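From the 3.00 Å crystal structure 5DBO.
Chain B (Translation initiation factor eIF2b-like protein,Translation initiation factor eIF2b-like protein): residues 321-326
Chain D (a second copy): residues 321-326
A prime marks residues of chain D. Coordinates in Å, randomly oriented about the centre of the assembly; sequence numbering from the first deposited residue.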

# COMPACT_ATOMS: atom_id res chain seq x y z
N HIS B 321 3.49 2.08 7.79
CA HIS B 321 4.32 3.16 7.28
C HIS B 321 5.06 2.72 6.01
O HIS B 321 5.21 3.49 5.06
CB HIS B 321 5.31 3.62 8.36
CG HIS B 321 6.29 4.65 7.89
ND1 HIS B 321 5.90 5.87 7.38
CD2 HIS B 321 7.64 4.64 7.84
CE1 HIS B 321 6.97 6.57 7.05
NE2 HIS B 321 8.04 5.84 7.32
N GLU B 322 5.51 1.47 6.00
CA GLU B 322 6.27 0.99 4.86
C GLU B 322 5.39 0.79 3.64
O GLU B 322 5.86 0.86 2.50
CB GLU B 322 6.96 -0.32 5.20
CG GLU B 322 7.81 -0.91 4.10
CD GLU B 322 9.23 -0.41 4.12
OE1 GLU B 322 9.62 0.21 5.14
OE2 GLU B 322 9.97 -0.65 3.13
N TYR B 323 4.10 0.54 3.86
CA TYR B 323 3.19 0.36 2.74
C TYR B 323 2.42 1.64 2.44
O TYR B 323 1.49 1.64 1.63
CB TYR B 323 2.25 -0.82 2.99
CG TYR B 323 2.96 -2.14 2.75
CD1 TYR B 323 2.97 -2.71 1.48
CD2 TYR B 323 3.67 -2.77 3.76
CE1 TYR B 323 3.63 -3.90 1.24
CE2 TYR B 323 4.34 -3.96 3.53
CZ TYR B 323 4.32 -4.52 2.26
OH TYR B 323 4.98 -5.71 2.02
N LEU B 324 2.85 2.72 3.08
CA LEU B 324 2.25 4.04 2.92
C LEU B 324 0.77 4.02 3.28
O LEU B 324 -0.05 4.71 2.66
CB LEU B 324 2.46 4.55 1.49
CG LEU B 324 3.83 5.15 1.19
CD1 LEU B 324 3.90 5.67 -0.25
CD2 LEU B 324 4.23 6.21 2.18
N LYS B 325 0.42 3.20 4.27
CA LYS B 325 -0.92 3.18 4.84
C LYS B 325 -1.05 4.26 5.91
O LYS B 325 -0.20 4.36 6.79
CB LYS B 325 -1.23 1.81 5.46
CG LYS B 325 -0.99 0.63 4.53
CD LYS B 325 -1.88 0.71 3.31
CE LYS B 325 -1.85 -0.57 2.51
NZ LYS B 325 -2.98 -0.60 1.53
N PRO B 326 -2.12 5.06 5.85
CA PRO B 326 -2.31 6.13 6.84
C PRO B 326 -2.39 5.62 8.28
O PRO B 326 -3.17 4.72 8.59
CB PRO B 326 -3.65 6.75 6.41
CG PRO B 326 -3.71 6.50 4.94
CD PRO B 326 -3.09 5.14 4.75
N HIS D 321 4.43 1.30 -8.05
CA HIS D 321 5.70 1.00 -7.41
C HIS D 321 5.89 1.76 -6.11
O HIS D 321 6.48 1.24 -5.17
CB HIS D 321 6.87 1.30 -8.33
CG HIS D 321 8.19 1.13 -7.66
ND1 HIS D 321 9.01 2.20 -7.35
CD2 HIS D 321 8.82 0.03 -7.20
CE1 HIS D 321 10.10 1.76 -6.76
NE2 HIS D 321 10.01 0.44 -6.65
N GLU D 322 5.43 3.01 -6.07
CA GLU D 322 5.64 3.80 -4.86
C GLU D 322 4.77 3.33 -3.70
O GLU D 322 5.12 3.53 -2.53
CB GLU D 322 5.41 5.28 -5.12
CG GLU D 322 6.71 5.96 -5.51
CD GLU D 322 6.73 7.40 -5.09
OE1 GLU D 322 5.78 7.82 -4.40
OE2 GLU D 322 7.70 8.11 -5.45
N TYR D 323 3.65 2.69 -4.01
CA TYR D 323 2.80 2.15 -2.96
C TYR D 323 3.06 0.66 -2.76
O TYR D 323 2.30 -0.02 -2.07
CB TYR D 323 1.32 2.40 -3.26
CG TYR D 323 0.86 3.81 -2.94
CD1 TYR D 323 0.97 4.83 -3.88
CD2 TYR D 323 0.39 4.14 -1.67
CE1 TYR D 323 0.57 6.11 -3.58
CE2 TYR D 323 -0.01 5.42 -1.37
CZ TYR D 323 0.09 6.41 -2.32
OH TYR D 323 -0.31 7.69 -2.02
N LEU D 324 4.14 0.17 -3.37
CA LEU D 324 4.55 -1.23 -3.26
C LEU D 324 3.46 -2.20 -3.68
O LEU D 324 3.35 -3.30 -3.13
CB LEU D 324 5.03 -1.56 -1.84
CG LEU D 324 6.49 -1.27 -1.51
CD1 LEU D 324 6.85 0.18 -1.76
CD2 LEU D 324 6.81 -1.67 -0.08
N LYS D 325 2.66 -1.79 -4.65
CA LYS D 325 1.70 -2.69 -5.26
C LYS D 325 2.44 -3.49 -6.32
O LYS D 325 3.17 -2.92 -7.14
CB LYS D 325 0.52 -1.93 -5.86
CG LYS D 325 -0.17 -0.96 -4.89
CD LYS D 325 -0.76 -1.71 -3.70
CE LYS D 325 -1.67 -0.82 -2.87
NZ LYS D 325 -2.51 -1.63 -1.93
N PRO D 326 2.29 -4.82 -6.30
CA PRO D 326 2.96 -5.70 -7.28
C PRO D 326 2.59 -5.36 -8.72
O PRO D 326 1.42 -5.17 -9.06
CB PRO D 326 2.46 -7.09 -6.89
CG PRO D 326 2.19 -6.99 -5.43
CD PRO D 326 1.63 -5.59 -5.23

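The two copies meet where each chain leaves a helix and turns, with Tyr323 facing its own counterpart: their CA atoms lie 6.0 Å apart. No hydrogen bond crosses the contact, which rests on a reciprocal exchange of tyrosine and leucine.

Leu324 adopts a left-handed backbone (phi/psi 59/34), and its N donates to His321 O at 3.2 Å; Leu324′ N to His321′ O, at 3.1 Å, repeats the turn. In both chains the CA-to-CB bond of the leucine points toward the other copy. Tyr323 and Tyr323′ instead start sideways, and chi1 near -78° (m) in each, with chi2 close to perpendicular, brings the ring to the partner's leucine. An aromatic ring suits this place because it offers a broad, flat surface to an aliphatic chain. Leu324 CD1 sits 4.2 Å from the centroid of the Tyr323′ ring, 17° off its normal, a CH-pi contact over the face, while Leu324 CB approaches Tyr323′ CD2 at 3.8 Å. In return, Leu324′ CD2 lies over one face of Tyr323, and Leu324′ CB is 4.1 Å from Tyr323 CD1.

The leucines share chi1 in the m well but differ at chi2, t in Leu324 and p in Leu324′. Different methyl names therefore fill equivalent positions: Leu324 CD1 comes within 3.4 Å of Glu322′ O, and Leu324′ CD2 within 3.7 Å of Glu322 O. Branched leucine can thus cover a ring with one methyl in either rotamer.

Lys325 and Lys325′ share the rotamer m, m, t, t. Their CA-to-CB bonds run sideways, but the extended outer parts of the chains converge until Lys325 NZ and Lys325′ NZ are 3.6 Å apart. Such closeness of like charges is unfavourable in itself; each amine, however, is hydrogen-bonded elsewhere in the structure.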